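Local coordinates for protein hypothetical bacterial 6-phosphogluconolactonase (Bacteroides fragilis, PDB 3SCY) that is a putative 6-phosphogluconolactonase of the seven-bladed beta-propeller lactonase family, probably hydrolysing 6-phosphogluconolactone to 6-phosphogluconate, at residues I312-L320 and I332-L342. Residues are numbered along the deposited sequence; the frame is centred on the assembly and turned at random.
Sequences IITPNGKYL and IFERDQATGLL. With NA (sodium ion), chain E.
The guanidinium group of Arg335 meets the backbone of Gly317 edge-on: NH1 donates to Gly317 O over 2.8 Å. NH1 lies in the carbonyl plane of Gly317, on a lone pair, and the oxygen lies close to the guanidinium plane. CB, CG and CD of Arg335 run past this same carbonyl, and a bend at chi3 (66°) turns the guanidinium so that NH1 faces it. Gln337 OE1 lies at the same guanidinium edge, taking a weak bond from NH1, while Gln337 NE2 donates nearly straight (166°) to Asn316 O at 3.2 Å. Two side chains thus grip consecutive carbonyls of the type I turn Thr314-Gly317, which is braced from within by Asn316 OD1, acceptor for both Thr314 OG1 and Lys318 N.

The Tyr319 ring carries Lys318 CG over one face, 3.7 Å above its plane and displaced toward the rim. Phe333 O lies near the ring plane at an edge, and Glu334 comes obliquely, CB 3.9 Å from Tyr319 CE1. One water joins Tyr319 OH to Glu334 OE1. The extended Lys318 passes Glu334 OE2 with its CE at 3.5 Å, but its NZ bonds instead to the backbone O of Glu37. The Phe333 ring has Leu320 O at its edge.

Between these two faces the strands pair antiparallel: Leu320 and Phe333 exchange two backbone bonds, and Arg335 N donates to Lys318 O. On the Leu320 face, CD1 of Leu320 reaches CD1 of Leu342 at 4.1 Å, next to Tyr274 of strand 272-277.

Leu342 O and Gln302 both bind the sodium ion, which four waters also ligate. Strands 319-324 and 329-335 form the central hairpin of a four-stranded propeller blade, flanked by 310-313 and 342-350; the hydroxyl of Tyr274, in the preceding blade, bonds to Arg335 NE and Gly340 O, joining the two blades here.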
loop_
_atom_site.group_PDB
_atom_site.type_symbol
_atom_site.label_atom_id
_atom_site.label_comp_id
_atom_site.label_asym_id
_atom_site.label_seq_id
_atom_site.Cartn_x
_atom_site.Cartn_y
_atom_site.Cartn_z
ATOM N N ILE A 312 -0.955 -5.499 7.532
ATOM C CA ILE A 312 -1.759 -4.400 8.055
ATOM C C ILE A 312 -1.822 -4.533 9.569
ATOM O O ILE A 312 -1.716 -5.649 10.100
ATOM C CB ILE A 312 -3.171 -4.410 7.410
ATOM C CG1 ILE A 312 -3.935 -3.093 7.680
ATOM C CG2 ILE A 312 -3.987 -5.666 7.822
ATOM C CD1 ILE A 312 -5.154 -2.913 6.750
ATOM N N ILE A 313 -2.008 -3.397 10.270
ATOM C CA ILE A 313 -2.209 -3.367 11.724
ATOM C C ILE A 313 -3.666 -2.933 11.960
ATOM O O ILE A 313 -4.151 -1.993 11.322
ATOM C CB ILE A 313 -1.185 -2.437 12.415
ATOM C CG1 ILE A 313 0.249 -2.907 12.106
ATOM C CG2 ILE A 313 -1.436 -2.378 13.935
ATOM C CD1 ILE A 313 1.341 -1.992 12.602
ATOM N N THR A 314 -4.346 -3.586 12.906
ATOM C CA THR A 314 -5.721 -3.187 13.224
ATOM C C THR A 314 -5.734 -1.773 13.828
ATOM O O THR A 314 -4.767 -1.379 14.496
ATOM C CB THR A 314 -6.361 -4.206 14.156
ATOM O OG1 THR A 314 -5.589 -4.316 15.375
ATOM C CG2 THR A 314 -6.561 -5.577 13.481
ATOM N N PRO A 315 -6.860 -1.021 13.668
ATOM C CA PRO A 315 -6.913 0.353 14.211
ATOM C C PRO A 315 -6.652 0.444 15.721
ATOM O O PRO A 315 -6.099 1.450 16.167
ATOM C CB PRO A 315 -8.340 0.811 13.878
ATOM C CG PRO A 315 -8.677 0.043 12.632
ATOM C CD PRO A 315 -8.057 -1.325 12.857
ATOM N N ASN A 316 -6.994 -0.596 16.503
ATOM C CA ASN A 316 -6.766 -0.588 17.952
ATOM C C ASN A 316 -5.308 -0.968 18.295
ATOM O O ASN A 316 -4.946 -0.997 19.467
ATOM C CB ASN A 316 -7.758 -1.495 18.681
ATOM C CG ASN A 316 -7.579 -2.976 18.483
ATOM O OD1 ASN A 316 -6.746 -3.432 17.689
ATOM N ND2 ASN A 316 -8.430 -3.761 19.119
ATOM N N GLY A 317 -4.513 -1.306 17.267
ATOM C CA GLY A 317 -3.106 -1.682 17.430
ATOM C C GLY A 317 -2.860 -3.063 17.990
ATOM O O GLY A 317 -1.702 -3.442 18.232
ATOM N N LYS A 318 -3.920 -3.849 18.227
ATOM C CA LYS A 318 -3.751 -5.138 18.891
ATOM C C LYS A 318 -3.215 -6.251 17.987
ATOM O O LYS A 318 -2.533 -7.141 18.487
ATOM C CB LYS A 318 -5.069 -5.595 19.560
ATOM C CG LYS A 318 -4.976 -6.936 20.270
ATOM C CD LYS A 318 -6.211 -7.266 21.063
ATOM C CE LYS A 318 -5.987 -8.547 21.830
ATOM N NZ LYS A 318 -7.150 -8.868 22.688
ATOM N N TYR A 319 -3.574 -6.254 16.689
ATOM C CA TYR A 319 -3.109 -7.322 15.806
ATOM C C TYR A 319 -2.423 -6.791 14.555
ATOM O O TYR A 319 -2.714 -5.686 14.069
ATOM C CB TYR A 319 -4.283 -8.232 15.359
ATOM C CG TYR A 319 -4.953 -8.978 16.482
ATOM C CD1 TYR A 319 -4.351 -10.092 17.063
ATOM C CD2 TYR A 319 -6.199 -8.587 16.956
ATOM C CE1 TYR A 319 -4.965 -10.783 18.106
ATOM C CE2 TYR A 319 -6.818 -9.267 18.007
ATOM C CZ TYR A 319 -6.198 -10.372 18.572
ATOM O OH TYR A 319 -6.770 -11.076 19.623
ATOM N N LEU A 320 -1.476 -7.608 14.066
ATOM C CA LEU A 320 -0.743 -7.384 12.833
ATOM C C LEU A 320 -0.974 -8.615 11.950
ATOM O O LEU A 320 -0.680 -9.757 12.353
ATOM C CB LEU A 320 0.748 -7.158 13.157
ATOM C CG LEU A 320 1.614 -6.661 11.987
ATOM C CD1 LEU A 320 2.837 -5.892 12.481
ATOM C CD2 LEU A 320 2.038 -7.812 11.076
ATOM N N ILE A 332 -1.988 -14.274 11.589
ATOM C CA ILE A 332 -2.444 -13.286 12.550
ATOM C C ILE A 332 -1.487 -13.228 13.741
ATOM O O ILE A 332 -1.297 -14.246 14.419
ATOM C CB ILE A 332 -3.902 -13.584 13.034
ATOM C CG1 ILE A 332 -4.852 -14.103 11.912
ATOM C CG2 ILE A 332 -4.491 -12.415 13.835
ATOM C CD1 ILE A 332 -5.053 -13.148 10.691
ATOM N N PHE A 333 -0.908 -12.046 14.006
ATOM C CA PHE A 333 -0.003 -11.838 15.134
ATOM C C PHE A 333 -0.577 -10.875 16.141
ATOM O O PHE A 333 -1.125 -9.839 15.781
ATOM C CB PHE A 333 1.379 -11.312 14.688
ATOM C CG PHE A 333 2.131 -12.254 13.787
ATOM C CD1 PHE A 333 1.964 -12.197 12.401
ATOM C CD2 PHE A 333 3.028 -13.178 14.312
ATOM C CE1 PHE A 333 2.628 -13.102 11.570
ATOM C CE2 PHE A 333 3.676 -14.089 13.481
ATOM C CZ PHE A 333 3.510 -14.019 12.114
ATOM N N GLU A 334 -0.482 -11.222 17.414
ATOM C CA GLU A 334 -0.880 -10.307 18.464
ATOM C C GLU A 334 0.317 -9.413 18.778
ATOM O O GLU A 334 1.441 -9.915 18.846
ATOM C CB GLU A 334 -1.368 -11.076 19.706
ATOM C CG GLU A 334 -1.901 -10.145 20.780
ATOM C CD GLU A 334 -2.605 -10.770 21.966
ATOM O OE1 GLU A 334 -2.844 -12.001 21.947
ATOM O OE2 GLU A 334 -2.952 -10.012 22.901
ATOM N N ARG A 335 0.087 -8.110 18.938
ATOM C CA ARG A 335 1.091 -7.110 19.276
ATOM C C ARG A 335 1.153 -6.850 20.747
ATOM O O ARG A 335 0.123 -6.620 21.385
ATOM C CB ARG A 335 0.775 -5.764 18.621
ATOM C CG ARG A 335 0.983 -5.698 17.135
ATOM C CD ARG A 335 0.941 -4.256 16.624
ATOM N NE ARG A 335 2.041 -3.423 17.108
ATOM C CZ ARG A 335 1.937 -2.469 18.027
ATOM N NH1 ARG A 335 0.752 -2.147 18.534
ATOM N NH2 ARG A 335 3.017 -1.814 18.436
ATOM N N ASP A 336 2.363 -6.795 21.283
ATOM C CA ASP A 336 2.535 -6.351 22.651
ATOM C C ASP A 336 2.755 -4.868 22.514
ATOM O O ASP A 336 3.743 -4.454 21.898
ATOM C CB ASP A 336 3.703 -7.087 23.331
ATOM C CG ASP A 336 3.903 -6.686 24.785
ATOM O OD1 ASP A 336 3.695 -5.496 25.110
ATOM O OD2 ASP A 336 4.351 -7.533 25.572
ATOM N N GLN A 337 1.807 -4.057 23.006
ATOM C CA GLN A 337 1.861 -2.605 22.793
ATOM C C GLN A 337 2.996 -1.925 23.572
ATOM O O GLN A 337 3.454 -0.863 23.150
ATOM C CB GLN A 337 0.487 -1.947 23.069
ATOM C CG GLN A 337 -0.645 -2.691 22.311
ATOM C CD GLN A 337 -1.636 -1.852 21.540
ATOM O OE1 GLN A 337 -1.283 -1.014 20.696
ATOM N NE2 GLN A 337 -2.908 -2.172 21.709
ATOM N N ALA A 338 3.545 -2.584 24.590
ATOM C CA ALA A 338 4.647 -2.047 25.376
ATOM C C ALA A 338 6.038 -2.415 24.823
ATOM O O ALA A 338 7.005 -1.724 25.132
ATOM C CB ALA A 338 4.525 -2.528 26.807
ATOM N N THR A 339 6.164 -3.501 24.046
ATOM C CA THR A 339 7.477 -3.894 23.517
ATOM C C THR A 339 7.527 -3.885 21.988
ATOM O O THR A 339 8.616 -3.959 21.429
ATOM C CB THR A 339 7.836 -5.316 23.986
ATOM O OG1 THR A 339 6.933 -6.219 23.345
ATOM C CG2 THR A 339 7.786 -5.462 25.504
ATOM N N GLY A 340 6.371 -3.865 21.336
ATOM C CA GLY A 340 6.299 -3.928 19.876
ATOM C C GLY A 340 6.373 -5.340 19.320
ATOM O O GLY A 340 6.135 -5.538 18.125
ATOM N N LEU A 341 6.667 -6.343 20.183
ATOM C CA LEU A 341 6.865 -7.732 19.758
ATOM C C LEU A 341 5.586 -8.454 19.395
ATOM O O LEU A 341 4.489 -8.096 19.838
ATOM C CB LEU A 341 7.655 -8.521 20.799
ATOM C CG LEU A 341 8.998 -7.909 21.189
ATOM C CD1 LEU A 341 9.692 -8.776 22.232
ATOM C CD2 LEU A 341 9.910 -7.646 19.941
ATOM N N LEU A 342 5.740 -9.471 18.551
ATOM C CA LEU A 342 4.622 -10.184 17.942
ATOM C C LEU A 342 4.526 -11.632 18.392
ATOM O O LEU A 342 5.556 -12.270 18.647
ATOM C CB LEU A 342 4.789 -10.145 16.412
ATOM C CG LEU A 342 4.918 -8.767 15.791
ATOM C CD1 LEU A 342 5.104 -8.860 14.276
ATOM C CD2 LEU A 342 3.679 -7.893 16.105
HETATM NA NA NA E . 7.648 -13.001 17.827
HETATM O O HOH W 1 -5.261 -13.237 20.698
HETATM O O HOH W 2 8.607 -10.542 17.609
HETATM O O HOH W 3 7.428 -15.087 18.701
HETATM O O HOH W 4 9.940 -13.582 16.804
HETATM O O HOH W 5 8.804 -12.163 20.058
#